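PDB 5G2P: transaminase from Arthrobacter sp., which probably catalyses pyridoxal-5'-phosphate-dependent, S-selective transfer of amino groups between amines and carbonyl compounds, as omega-transaminases of class III do. Local coordinates for residues Q58-N63 with F275-K280; S194-Q199 with G243-P248; E250-I255 with Q285-Q290. All blocks are in the same frame, centred on the assembly; numbering follows the deposited sequence.

Contact 1 (Q58-N63 with F275-K280); sequences QLCCVN and FGRTGK
Asn63 and Arg277 bring the two backbones nearest, CA to CA 6.9 Å, where 275-280 makes a type I beta turn from Gly276 to Gly279. The amide of Asn63 works in two directions. Its ND2 donates to Phe275 O over 2.9 Å at 159°; the oxygen lies in the plane of the Asn63 amide, although ND2 itself stands above the carbonyl plane of Phe275. Its OD1 takes a weak bond from Arg277 NH2 at 2.9 Å, the amide and guanidinium planes standing 87° apart. Arg277 reaches this spot through bends at chi2 and chi3, which fold the guanidinium back so that Cys60 CA lies 3.8 Å above one face, offset toward the rim. A water in the guanidinium plane, 2.9 Å from Arg277 NE, accepts from NE and from Asn63 ND2. Asn57 OD1 is the stronger partner of NH2, while NH1 bonds the backbone oxygens of Leu386 and Ala445; these oxygens are all neutral and probably spread the charge of the buried guanidinium. This polar cluster sits in the interior of the class-III aminotransferase fold: Leu387 of strand 387-392 touches Cys60 and Arg277, and Met348 of helix 335-350 packs on Asn63 and Phe275.

Contact 2 (S194-Q199 with G243-P248); sequences SSNTFQ and GSTMPP
Asn196 carries the bridge to Thr245 and Met246, and its side chain can be followed outward from the backbone. CB leaves from the third residue of a type I beta turn, Ser194 to Thr197, in which Ser194 OG also accepts from Asn196 N (3.1 Å), an ST turn that probably constrains the backbone at Asn196. CG comes next, 3.9 Å from Thr245 CB. Beyond it the amide branches. OD1 lies against Thr245 CB and CG2 and accepts a hydrogen bond from a water at 2.8 Å; that same water accepts from Met246 N. ND2 spends its two N-H groups on different partners: one points almost straight, at 175°, to Met246 O over 2.9 Å, the other to Ser195 OG at the same length but more bent, 141°. Both acceptors lie close to the amide plane, although ND2 rides above the carbonyl plane of Met246. Ser195 OG sits between its own backbone N and carbonyl carbon (chi1 72°), which sets it against Pro247 CA at 3.5 Å, while Ser195 CB rests on Pro248 CD. Outside the pair, Gln240 OE1 bonds Thr245 OG1, Tyr205 packs on Asn196, and Phe198 stacks on Phe198 of the third subunit. The two loops follow parallel strands 189-192 and 231-236 of the seven-stranded sheet, so the contact ties together connections leaving the C-terminal ends of both, at one end of the sheet. Chemically, one neutral amide serves both backbone polar atoms of Met246, the oxygen directly and the nitrogen through the water. The in-plane bonds on ND2 fix the amide's rotation, and the prolines, with no N-H to give, meet Ser195 by van der Waals contact through CA, CB and CD.

Contact 3 (E250-I255 with Q285-Q290); sequences EYVPQI and QHYGVQ
Val252 lays CG2 over the ring of Tyr287 in a CH-pi contact, 3.9 Å from the centroid and 14° off the ring normal. Val252 stands near the start of helix 251-262, the connecting helix of a beta-alpha-beta crossover between the adjacent parallel strands 231-236 and 265-269 of the seven-stranded sheet, the core of the aminotransferase large domain. Its CG1 lies anti to the backbone N (chi1 171°), which turns one methyl to Tyr287 CB, 3.6 Å away, and the other onto the ring face; the two side chains cross at about a right angle. CG1 also meets Val289 CG2 at 3.8 Å. Alongside, Pro253 brings CG to Tyr287 O over 3.7 Å, so its ring packs on the backbone of the loop as well as on side chains.

A second shell holds the ring between two neighbours. His286 CB lies over the opposite face, offset toward the rim, and the His286 imidazole is itself stacked on Tyr384 and bonded to Thr278. An alanine here removes the ring, and a gap would probably open between Val252 CG2 and His286 CB, leaving the valine without its CH-pi partner. From the sheet, Trp266 of strand 265-269 touches both Val252 and Val289, and Val238 touches Tyr287. Gly288, with a positive phi of 73°, lets the chain turn between Tyr287 and Val289, both of whose CB atoms point at the helix. Farther along, Arg256 NH1 of the same helix bonds Gln290 O. Val289 CG1 rests on Pro253 CA at 3.8 Å.

How the contacts relate
Contact 1 lies deepest, its centre about 8 Å from the centre of the chain, and is wholly buried and polar, with charge and water enclosed. Contact 2, centre to centre about 16 Å out, is also largely buried but neutral, joining loops by amide and water bonds. Contact 3, about 18 Å out on the same measure and partly buried, is apolar packing of a helix on a loop. Contacts 1 and 3 both use the connection between strands 265-269 and 293-296, where Lys280 CE packs on Gln285 O at 3.4 Å. Segment 243-248 of contact 2 runs up to the helix that contact 3 uses, and Ser195 CB packs on Tyr251 CD1, whereas contacts 1 and 2 do not touch.

Contact 1 (Q58-N63 with F275-K280)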
ATOM      1  N   GLN B  58     -33.772   7.713 -12.022  1.00 14.53           N
ATOM      2  CA  GLN B  58     -32.678   6.771 -12.294  1.00 14.07           C
ATOM      3  C   GLN B  58     -31.735   6.658 -11.079  1.00 14.95           C
ATOM      4  O   GLN B  58     -31.978   5.817 -10.176  1.00 14.70           O
ATOM      5  CB  GLN B  58     -31.952   7.088 -13.608  1.00 13.67           C
ATOM      6  CG  GLN B  58     -32.811   6.798 -14.858  1.00 14.26           C
ATOM      7  CD  GLN B  58     -33.317   5.355 -14.911  1.00 13.84           C
ATOM      8  OE1 GLN B  58     -32.537   4.428 -15.073  1.00 14.09           O
ATOM      9  NE2 GLN B  58     -34.630   5.166 -14.736  1.00 14.24           N
ATOM     10  N   LEU B  59     -30.698   7.501 -11.041  1.00 13.84           N
ATOM     11  CA  LEU B  59     -29.776   7.556  -9.911  1.00 14.79           C
ATOM     12  C   LEU B  59     -29.647   8.999  -9.469  1.00 14.92           C
ATOM     13  O   LEU B  59     -28.528   9.495  -9.312  1.00 14.43           O
ATOM     14  CB  LEU B  59     -28.400   6.976 -10.308  1.00 14.93           C
ATOM     15  CG  LEU B  59     -28.432   5.458 -10.617  1.00 16.39           C
ATOM     16  CD1 LEU B  59     -27.129   4.951 -11.212  1.00 17.01           C
ATOM     17  CD2 LEU B  59     -28.831   4.601  -9.415  1.00 16.99           C
ATOM     18  N   CYS B  60     -30.797   9.673  -9.308  1.00 15.32           N
ATOM     19  CA  CYS B  60     -30.845  11.109  -9.012  1.00 15.98           C
ATOM     20  C   CYS B  60     -29.973  11.877 -10.004  1.00 14.81           C
ATOM     21  O   CYS B  60     -29.209  12.777  -9.624  1.00 14.42           O
ATOM     22  CB  CYS B  60     -30.443  11.397  -7.555  1.00 17.74           C
ATOM     23  SG  CYS B  60     -31.759  10.965  -6.368  1.00 23.79           S
ATOM     24  N   CYS B  61     -30.151  11.556 -11.284  1.00 14.32           N
ATOM     25  CA  CYS B  61     -29.186  12.007 -12.292  1.00 14.16           C
ATOM     26  C   CYS B  61     -29.817  12.490 -13.598  1.00 14.47           C
ATOM     27  O   CYS B  61     -29.090  12.823 -14.543  1.00 13.72           O
ATOM     28  CB  CYS B  61     -28.176  10.895 -12.567  1.00 13.45           C
ATOM     29  SG  CYS B  61     -28.885   9.381 -13.262  1.00 14.69           S
ATOM     30  N   VAL B  62     -31.154  12.563 -13.641  1.00 14.23           N
ATOM     31  CA  VAL B  62     -31.854  13.066 -14.834  1.00 14.15           C
ATOM     32  C   VAL B  62     -32.566  14.377 -14.455  1.00 14.99           C
ATOM     33  O   VAL B  62     -33.820  14.504 -14.543  1.00 14.52           O
ATOM     34  CB  VAL B  62     -32.769  11.976 -15.466  1.00 14.38           C
ATOM     35  CG1 VAL B  62     -33.151  12.344 -16.901  1.00 14.48           C
ATOM     36  CG2 VAL B  62     -32.063  10.618 -15.491  1.00 13.32           C
ATOM     37  N   ASN B  63     -31.754  15.339 -13.997  1.00 14.46           N
ATOM     38  CA  ASN B  63     -32.261  16.571 -13.379  1.00 15.43           C
ATOM     39  C   ASN B  63     -33.236  17.350 -14.276  1.00 16.06           C
ATOM     40  O   ASN B  63     -34.305  17.799 -13.828  1.00 16.86           O
ATOM     41  CB  ASN B  63     -31.114  17.489 -12.935  1.00 14.06           C
ATOM     42  CG  ASN B  63     -30.155  16.805 -11.967  1.00 14.57           C
ATOM     43  OD1 ASN B  63     -30.005  15.591 -11.989  1.00 13.79           O
ATOM     44  ND2 ASN B  63     -29.500  17.596 -11.106  1.00 14.00           N
ATOM     45  N   PHE B 275     -26.086  20.869  -9.556  1.00 13.99           N
ATOM     46  CA  PHE B 275     -27.004  21.261 -10.627  1.00 14.57           C
ATOM     47  C   PHE B 275     -28.486  21.175 -10.256  1.00 15.13           C
ATOM     48  O   PHE B 275     -29.289  20.495 -10.921  1.00 15.09           O
ATOM     49  CB  PHE B 275     -26.641  20.538 -11.928  1.00 14.20           C
ATOM     50  CG  PHE B 275     -25.256  20.878 -12.389  1.00 14.72           C
ATOM     51  CD1 PHE B 275     -25.007  22.104 -13.006  1.00 15.19           C
ATOM     52  CD2 PHE B 275     -24.181  20.028 -12.107  1.00 14.68           C
ATOM     53  CE1 PHE B 275     -23.704  22.466 -13.375  1.00 15.76           C
ATOM     54  CE2 PHE B 275     -22.886  20.393 -12.448  1.00 15.05           C
ATOM     55  CZ  PHE B 275     -22.647  21.608 -13.083  1.00 15.01           C
ATOM     56  N   GLY B 276     -28.824  21.876  -9.171  1.00 14.68           N
ATOM     57  CA  GLY B 276     -30.233  22.146  -8.807  1.00 14.53           C
ATOM     58  C   GLY B 276     -30.905  21.097  -7.949  1.00 15.05           C
ATOM     59  O   GLY B 276     -32.012  21.332  -7.427  1.00 15.33           O
ATOM     60  N   ARG B 277     -30.246  19.938  -7.806  1.00 15.36           N
ATOM     61  CA  ARG B 277     -30.747  18.776  -7.023  1.00 15.70           C
ATOM     62  C   ARG B 277     -31.286  19.150  -5.639  1.00 15.85           C
ATOM     63  O   ARG B 277     -32.306  18.631  -5.217  1.00 16.08           O
ATOM     64  CB  ARG B 277     -29.635  17.714  -6.893  1.00 15.02           C
ATOM     65  CG  ARG B 277     -29.970  16.457  -6.076  1.00 14.89           C
ATOM     66  CD  ARG B 277     -31.198  15.687  -6.594  1.00 14.98           C
ATOM     67  NE  ARG B 277     -31.112  15.349  -8.009  1.00 14.23           N
ATOM     68  CZ  ARG B 277     -32.121  14.894  -8.748  1.00 14.78           C
ATOM     69  NH1 ARG B 277     -33.342  14.666  -8.233  1.00 14.54           N
ATOM     70  NH2 ARG B 277     -31.899  14.641 -10.028  1.00 14.75           N
ATOM     71  N   THR B 278     -30.607  20.062  -4.950  1.00 16.19           N
ATOM     72  CA  THR B 278     -30.959  20.413  -3.587  1.00 16.28           C
ATOM     73  C   THR B 278     -31.728  21.745  -3.474  1.00 17.10           C
ATOM     74  O   THR B 278     -31.908  22.250  -2.378  1.00 16.94           O
ATOM     75  CB  THR B 278     -29.698  20.464  -2.694  1.00 16.94           C
ATOM     76  OG1 THR B 278     -28.900  21.614  -3.029  1.00 16.27           O
ATOM     77  CG2 THR B 278     -28.861  19.169  -2.870  1.00 16.41           C
ATOM     78  N   GLY B 279     -32.184  22.302  -4.597  1.00 17.94           N
ATOM     79  CA  GLY B 279     -32.901  23.593  -4.580  1.00 18.43           C
ATOM     80  C   GLY B 279     -31.940  24.782  -4.522  1.00 19.89           C
ATOM     81  O   GLY B 279     -32.360  25.900  -4.259  1.00 20.52           O
ATOM     82  N   LYS B 280     -30.652  24.520  -4.753  1.00 17.95           N
ATOM     83  CA  LYS B 280     -29.633  25.534  -4.988  1.00 18.78           C
ATOM     84  C   LYS B 280     -28.778  24.995  -6.139  1.00 17.34           C
ATOM     85  O   LYS B 280     -28.948  23.826  -6.516  1.00 16.77           O
ATOM     86  CB  LYS B 280     -28.822  25.813  -3.718  1.00 19.67           C
ATOM     87  CG  LYS B 280     -29.236  27.150  -3.104  1.00 23.77           C
ATOM     88  CD  LYS B 280     -29.436  27.072  -1.618  1.00 26.79           C
ATOM     89  CE  LYS B 280     -29.135  28.391  -0.900  1.00 29.01           C
ATOM     90  NZ  LYS B 280     -29.962  29.591  -1.233  1.00 27.82           N
TER
HETATM   91  O   HOH W   1     -28.498  15.547  -9.268  1.00 15.36           O

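Contact 2 (S194-Q199 with G243-P248)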
ATOM      1  N   SER B 194     -18.629   9.744   9.971  1.00 19.27           N
ATOM      2  CA  SER B 194     -19.794  10.398   9.360  1.00 20.10           C
ATOM      3  C   SER B 194     -20.265  11.635  10.165  1.00 20.00           C
ATOM      4  O   SER B 194     -20.133  11.638  11.390  1.00 19.38           O
ATOM      5  CB  SER B 194     -20.930   9.393   9.428  1.00 19.78           C
ATOM      6  OG  SER B 194     -22.052   9.911   8.779  1.00 20.82           O
ATOM      7  N   SER B 195     -20.851  12.640   9.507  1.00 19.30           N
ATOM      8  CA  SER B 195     -21.581  13.721  10.212  1.00 20.48           C
ATOM      9  C   SER B 195     -22.691  13.165  11.130  1.00 20.70           C
ATOM     10  O   SER B 195     -23.078  13.804  12.102  1.00 22.75           O
ATOM     11  CB  SER B 195     -22.237  14.681   9.211  1.00 20.04           C
ATOM     12  OG  SER B 195     -23.353  14.070   8.581  1.00 18.81           O
ATOM     13  N   ASN B 196     -23.190  11.977  10.803  1.00 21.22           N
ATOM     14  CA  ASN B 196     -24.291  11.333  11.532  1.00 22.46           C
ATOM     15  C   ASN B 196     -23.854  10.472  12.732  1.00 26.78           C
ATOM     16  O   ASN B 196     -24.635   9.694  13.252  1.00 30.21           O
ATOM     17  CB  ASN B 196     -25.150  10.506  10.561  1.00 19.92           C
ATOM     18  CG  ASN B 196     -26.167  11.354   9.827  1.00 19.52           C
ATOM     19  OD1 ASN B 196     -27.344  10.989   9.751  1.00 19.18           O
ATOM     20  ND2 ASN B 196     -25.728  12.523   9.314  1.00 17.76           N
ATOM     21  N   THR B 197     -22.621  10.630  13.184  1.00 30.04           N
ATOM     22  CA  THR B 197     -22.125   9.912  14.366  1.00 32.62           C
ATOM     23  C   THR B 197     -22.176  10.809  15.616  1.00 33.39           C
ATOM     24  O   THR B 197     -22.223  12.037  15.510  1.00 37.80           O
ATOM     25  CB  THR B 197     -20.695   9.374  14.094  1.00 34.52           C
ATOM     26  OG1 THR B 197     -20.691   8.703  12.833  1.00 33.74           O
ATOM     27  CG2 THR B 197     -20.261   8.364  15.148  1.00 36.20           C
ATOM     28  N   PHE B 198     -22.193  10.176  16.788  1.00 32.01           N
ATOM     29  CA  PHE B 198     -22.215  10.828  18.114  1.00 32.16           C
ATOM     30  C   PHE B 198     -23.507  11.604  18.396  1.00 34.86           C
ATOM     31  O   PHE B 198     -23.557  12.839  18.378  1.00 33.74           O
ATOM     32  CB  PHE B 198     -20.922  11.618  18.391  1.00 29.62           C
ATOM     33  CG  PHE B 198     -19.672  10.878  17.983  1.00 27.03           C
ATOM     34  CD1 PHE B 198     -19.248   9.751  18.691  1.00 27.18           C
ATOM     35  CD2 PHE B 198     -18.938  11.289  16.873  1.00 26.09           C
ATOM     36  CE1 PHE B 198     -18.103   9.053  18.310  1.00 26.59           C
ATOM     37  CE2 PHE B 198     -17.794  10.600  16.489  1.00 24.87           C
ATOM     38  CZ  PHE B 198     -17.380   9.476  17.203  1.00 26.38           C
ATOM     39  N   GLN B 199     -24.556  10.832  18.637  1.00 39.04           N
ATOM     40  CA  GLN B 199     -25.867  11.360  18.979  1.00 44.33           C
ATOM     41  C   GLN B 199     -26.170  10.943  20.406  1.00 46.81           C
ATOM     42  O   GLN B 199     -25.765   9.860  20.827  1.00 48.37           O
ATOM     43  CB  GLN B 199     -26.947  10.790  18.056  1.00 43.97           C
ATOM     44  CG  GLN B 199     -26.486  10.513  16.636  1.00 44.37           C
ATOM     45  CD  GLN B 199     -27.635  10.390  15.662  1.00 44.03           C
ATOM     46  OE1 GLN B 199     -28.757  10.787  15.962  1.00 43.80           O
ATOM     47  NE2 GLN B 199     -27.353   9.868  14.473  1.00 43.75           N
ATOM     48  N   GLY B 243     -25.338   6.597   0.407  1.00 15.98           N
ATOM     49  CA  GLY B 243     -25.346   6.296   1.850  1.00 16.01           C
ATOM     50  C   GLY B 243     -26.551   6.892   2.585  1.00 17.54           C
ATOM     51  O   GLY B 243     -26.798   6.544   3.735  1.00 18.89           O
ATOM     52  N   SER B 244     -27.254   7.824   1.938  1.00 17.36           N
ATOM     53  CA  SER B 244     -28.599   8.256   2.328  1.00 17.79           C
ATOM     54  C   SER B 244     -28.694   8.911   3.722  1.00 17.30           C
ATOM     55  O   SER B 244     -29.401   8.424   4.610  1.00 17.38           O
ATOM     56  CB  SER B 244     -29.580   7.074   2.187  1.00 17.57           C
ATOM     57  OG  SER B 244     -29.488   6.506   0.883  1.00 17.88           O
ATOM     58  N   THR B 245     -27.979  10.016   3.901  1.00 16.49           N
ATOM     59  CA  THR B 245     -28.136  10.816   5.113  1.00 15.76           C
ATOM     60  C   THR B 245     -28.219  12.302   4.767  1.00 16.20           C
ATOM     61  O   THR B 245     -27.891  12.731   3.641  1.00 15.96           O
ATOM     62  CB  THR B 245     -26.959  10.629   6.092  1.00 15.56           C
ATOM     63  OG1 THR B 245     -25.748  11.179   5.525  1.00 15.51           O
ATOM     64  CG2 THR B 245     -26.754   9.161   6.472  1.00 14.81           C
ATOM     65  N   MET B 246     -28.601  13.076   5.765  1.00 15.79           N
ATOM     66  CA  MET B 246     -28.479  14.526   5.771  1.00 16.65           C
ATOM     67  C   MET B 246     -27.643  14.911   6.994  1.00 16.72           C
ATOM     68  O   MET B 246     -27.718  14.248   8.014  1.00 16.64           O
ATOM     69  CB  MET B 246     -29.881  15.178   5.891  1.00 16.00           C
ATOM     70  CG  MET B 246     -30.700  15.117   4.605  1.00 16.86           C
ATOM     71  SD  MET B 246     -30.067  16.232   3.334  1.00 17.40           S
ATOM     72  CE  MET B 246     -30.634  17.815   3.964  1.00 17.43           C
ATOM     73  N   PRO B 247     -26.853  15.989   6.903  1.00 17.44           N
ATOM     74  CA  PRO B 247     -25.983  16.335   8.019  1.00 18.14           C
ATOM     75  C   PRO B 247     -26.662  17.197   9.079  1.00 20.03           C
ATOM     76  O   PRO B 247     -27.636  17.891   8.770  1.00 19.50           O
ATOM     77  CB  PRO B 247     -24.877  17.149   7.342  1.00 17.80           C
ATOM     78  CG  PRO B 247     -25.593  17.858   6.239  1.00 18.27           C
ATOM     79  CD  PRO B 247     -26.594  16.841   5.726  1.00 18.22           C
ATOM     80  N   PRO B 248     -26.125  17.187  10.317  1.00 21.58           N
ATOM     81  CA  PRO B 248     -26.455  18.300  11.207  1.00 23.23           C
ATOM     82  C   PRO B 248     -26.124  19.601  10.492  1.00 23.87           C
ATOM     83  O   PRO B 248     -25.116  19.680   9.777  1.00 21.38           O
ATOM     84  CB  PRO B 248     -25.522  18.108  12.409  1.00 23.03           C
ATOM     85  CG  PRO B 248     -24.540  17.058  12.018  1.00 23.38           C
ATOM     86  CD  PRO B 248     -25.160  16.250  10.916  1.00 22.19           C
TER
HETATM   87  O   HOH W   2     -29.553  11.664   8.133  1.00 18.85           O

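Contact 3 (E250-I255 with Q285-Q290)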
ATOM      1  N   GLU B 250     -24.696  22.334  11.182  1.00 24.76           N
ATOM      2  CA  GLU B 250     -23.410  23.005  11.399  1.00 25.37           C
ATOM      3  C   GLU B 250     -22.220  22.241  10.840  1.00 22.24           C
ATOM      4  O   GLU B 250     -21.127  22.777  10.799  1.00 21.02           O
ATOM      5  CB  GLU B 250     -23.146  23.261  12.895  1.00 27.34           C
ATOM      6  CG  GLU B 250     -24.363  23.774  13.634  1.00 34.17           C
ATOM      7  CD  GLU B 250     -25.092  22.660  14.372  1.00 36.95           C
ATOM      8  OE1 GLU B 250     -25.744  21.781  13.751  1.00 35.27           O
ATOM      9  OE2 GLU B 250     -24.984  22.662  15.605  1.00 40.47           O
ATOM     10  N   TYR B 251     -22.436  20.998  10.416  1.00 19.92           N
ATOM     11  CA  TYR B 251     -21.333  20.154   9.998  1.00 18.05           C
ATOM     12  C   TYR B 251     -20.540  20.767   8.835  1.00 17.81           C
ATOM     13  O   TYR B 251     -19.316  20.856   8.896  1.00 18.01           O
ATOM     14  CB  TYR B 251     -21.844  18.730   9.669  1.00 17.71           C
ATOM     15  CG  TYR B 251     -20.729  17.815   9.201  1.00 17.44           C
ATOM     16  CD1 TYR B 251     -19.965  17.091  10.114  1.00 17.17           C
ATOM     17  CD2 TYR B 251     -20.404  17.730   7.837  1.00 17.63           C
ATOM     18  CE1 TYR B 251     -18.917  16.272   9.683  1.00 17.78           C
ATOM     19  CE2 TYR B 251     -19.362  16.930   7.399  1.00 17.72           C
ATOM     20  CZ  TYR B 251     -18.626  16.194   8.323  1.00 17.50           C
ATOM     21  OH  TYR B 251     -17.581  15.405   7.879  1.00 16.46           O
ATOM     22  N   VAL B 252     -21.235  21.195   7.776  1.00 16.83           N
ATOM     23  CA  VAL B 252     -20.548  21.692   6.592  1.00 16.73           C
ATOM     24  C   VAL B 252     -19.699  22.949   6.919  1.00 17.33           C
ATOM     25  O   VAL B 252     -18.545  23.017   6.511  1.00 17.03           O
ATOM     26  CB  VAL B 252     -21.539  21.916   5.399  1.00 16.31           C
ATOM     27  CG1 VAL B 252     -20.879  22.627   4.246  1.00 15.03           C
ATOM     28  CG2 VAL B 252     -22.153  20.585   4.919  1.00 16.56           C
ATOM     29  N   PRO B 253     -20.266  23.950   7.626  1.00 17.16           N
ATOM     30  CA  PRO B 253     -19.372  25.085   7.926  1.00 18.04           C
ATOM     31  C   PRO B 253     -18.241  24.694   8.862  1.00 17.39           C
ATOM     32  O   PRO B 253     -17.135  25.208   8.730  1.00 18.28           O
ATOM     33  CB  PRO B 253     -20.305  26.131   8.571  1.00 18.42           C
ATOM     34  CG  PRO B 253     -21.676  25.738   8.160  1.00 18.47           C
ATOM     35  CD  PRO B 253     -21.661  24.233   8.012  1.00 18.04           C
ATOM     36  N   GLN B 254     -18.498  23.763   9.779  1.00 17.76           N
ATOM     37  CA  GLN B 254     -17.450  23.355  10.719  1.00 18.51           C
ATOM     38  C   GLN B 254     -16.309  22.616  10.045  1.00 18.08           C
ATOM     39  O   GLN B 254     -15.166  22.823  10.408  1.00 17.62           O
ATOM     40  CB  GLN B 254     -17.996  22.572  11.904  1.00 18.87           C
ATOM     41  CG  GLN B 254     -18.804  23.467  12.838  1.00 19.52           C
ATOM     42  CD  GLN B 254     -19.270  22.751  14.098  1.00 21.00           C
ATOM     43  OE1 GLN B 254     -18.829  21.637  14.416  1.00 20.31           O
ATOM     44  NE2 GLN B 254     -20.160  23.399  14.831  1.00 20.45           N
ATOM     45  N   ILE B 255     -16.614  21.786   9.045  1.00 17.80           N
ATOM     46  CA  ILE B 255     -15.543  21.162   8.281  1.00 17.35           C
ATOM     47  C   ILE B 255     -14.791  22.176   7.424  1.00 16.71           C
ATOM     48  O   ILE B 255     -13.584  22.054   7.276  1.00 18.18           O
ATOM     49  CB  ILE B 255     -16.048  19.983   7.405  1.00 17.52           C
ATOM     50  CG1 ILE B 255     -16.485  18.790   8.281  1.00 16.96           C
ATOM     51  CG2 ILE B 255     -14.997  19.585   6.380  1.00 18.22           C
ATOM     52  CD1 ILE B 255     -15.377  18.021   9.034  1.00 16.82           C
ATOM     53  N   GLN B 285     -24.024  25.358  -1.176  1.00 18.00           N
ATOM     54  CA  GLN B 285     -24.511  26.742  -1.174  1.00 18.12           C
ATOM     55  C   GLN B 285     -25.593  26.992  -0.128  1.00 19.67           C
ATOM     56  O   GLN B 285     -25.949  28.142   0.147  1.00 20.91           O
ATOM     57  CB  GLN B 285     -24.984  27.150  -2.575  1.00 17.24           C
ATOM     58  CG  GLN B 285     -23.820  27.279  -3.542  1.00 18.23           C
ATOM     59  CD  GLN B 285     -24.251  27.573  -4.968  1.00 18.78           C
ATOM     60  OE1 GLN B 285     -25.311  27.113  -5.424  1.00 19.13           O
ATOM     61  NE2 GLN B 285     -23.444  28.366  -5.673  1.00 17.73           N
ATOM     62  N   HIS B 286     -26.116  25.911   0.447  1.00 19.12           N
ATOM     63  CA  HIS B 286     -27.034  25.991   1.571  1.00 19.98           C
ATOM     64  C   HIS B 286     -26.318  26.419   2.832  1.00 20.99           C
ATOM     65  O   HIS B 286     -26.982  26.798   3.787  1.00 21.54           O
ATOM     66  CB  HIS B 286     -27.640  24.635   1.839  1.00 19.68           C
ATOM     67  CG  HIS B 286     -28.646  24.216   0.828  1.00 21.04           C
ATOM     68  ND1 HIS B 286     -29.953  24.676   0.841  1.00 21.17           N
ATOM     69  CD2 HIS B 286     -28.554  23.358  -0.214  1.00 19.74           C
ATOM     70  CE1 HIS B 286     -30.614  24.118  -0.158  1.00 20.30           C
ATOM     71  NE2 HIS B 286     -29.785  23.323  -0.811  1.00 20.99           N
ATOM     72  N   TYR B 287     -24.982  26.376   2.825  1.00 19.38           N
ATOM     73  CA  TYR B 287     -24.195  26.452   4.071  1.00 20.06           C
ATOM     74  C   TYR B 287     -23.269  27.656   4.242  1.00 21.22           C
ATOM     75  O   TYR B 287     -22.560  27.731   5.230  1.00 23.44           O
ATOM     76  CB  TYR B 287     -23.412  25.134   4.295  1.00 18.50           C
ATOM     77  CG  TYR B 287     -24.362  23.943   4.387  1.00 20.53           C
ATOM     78  CD1 TYR B 287     -25.123  23.734   5.539  1.00 19.59           C
ATOM     79  CD2 TYR B 287     -24.557  23.086   3.302  1.00 19.07           C
ATOM     80  CE1 TYR B 287     -26.024  22.696   5.629  1.00 21.17           C
ATOM     81  CE2 TYR B 287     -25.478  22.038   3.381  1.00 20.00           C
ATOM     82  CZ  TYR B 287     -26.194  21.850   4.550  1.00 20.40           C
ATOM     83  OH  TYR B 287     -27.091  20.838   4.666  1.00 20.97           O
ATOM     84  N   GLY B 288     -23.244  28.567   3.282  1.00 23.02           N
ATOM     85  CA  GLY B 288     -22.482  29.809   3.420  1.00 25.20           C
ATOM     86  C   GLY B 288     -20.977  29.659   3.314  1.00 25.30           C
ATOM     87  O   GLY B 288     -20.228  30.485   3.840  1.00 24.63           O
ATOM     88  N   VAL B 289     -20.540  28.609   2.628  1.00 24.61           N
ATOM     89  CA  VAL B 289     -19.124  28.280   2.495  1.00 24.52           C
ATOM     90  C   VAL B 289     -18.780  28.114   1.019  1.00 24.30           C
ATOM     91  O   VAL B 289     -19.662  28.095   0.155  1.00 25.11           O
ATOM     92  CB  VAL B 289     -18.767  26.957   3.214  1.00 25.70           C
ATOM     93  CG1 VAL B 289     -19.012  27.057   4.713  1.00 25.12           C
ATOM     94  CG2 VAL B 289     -19.556  25.792   2.628  1.00 26.83           C
ATOM     95  N   GLN B 290     -17.495  27.963   0.744  1.00 23.41           N
ATOM     96  CA  GLN B 290     -17.030  27.732  -0.616  1.00 23.57           C
ATOM     97  C   GLN B 290     -15.912  26.678  -0.569  1.00 20.22           C
ATOM     98  O   GLN B 290     -15.015  26.784   0.266  1.00 19.78           O
ATOM     99  CB  GLN B 290     -16.545  29.058  -1.231  1.00 26.80           C
ATOM    100  CG  GLN B 290     -17.609  30.166  -1.278  1.00 31.58           C
ATOM    101  CD  GLN B 290     -17.113  31.475  -1.914  1.00 37.81           C
ATOM    102  OE1 GLN B 290     -17.911  32.331  -2.322  1.00 41.13           O
ATOM    103  NE2 GLN B 290     -15.797  31.629  -2.014  1.00 39.71           N
TER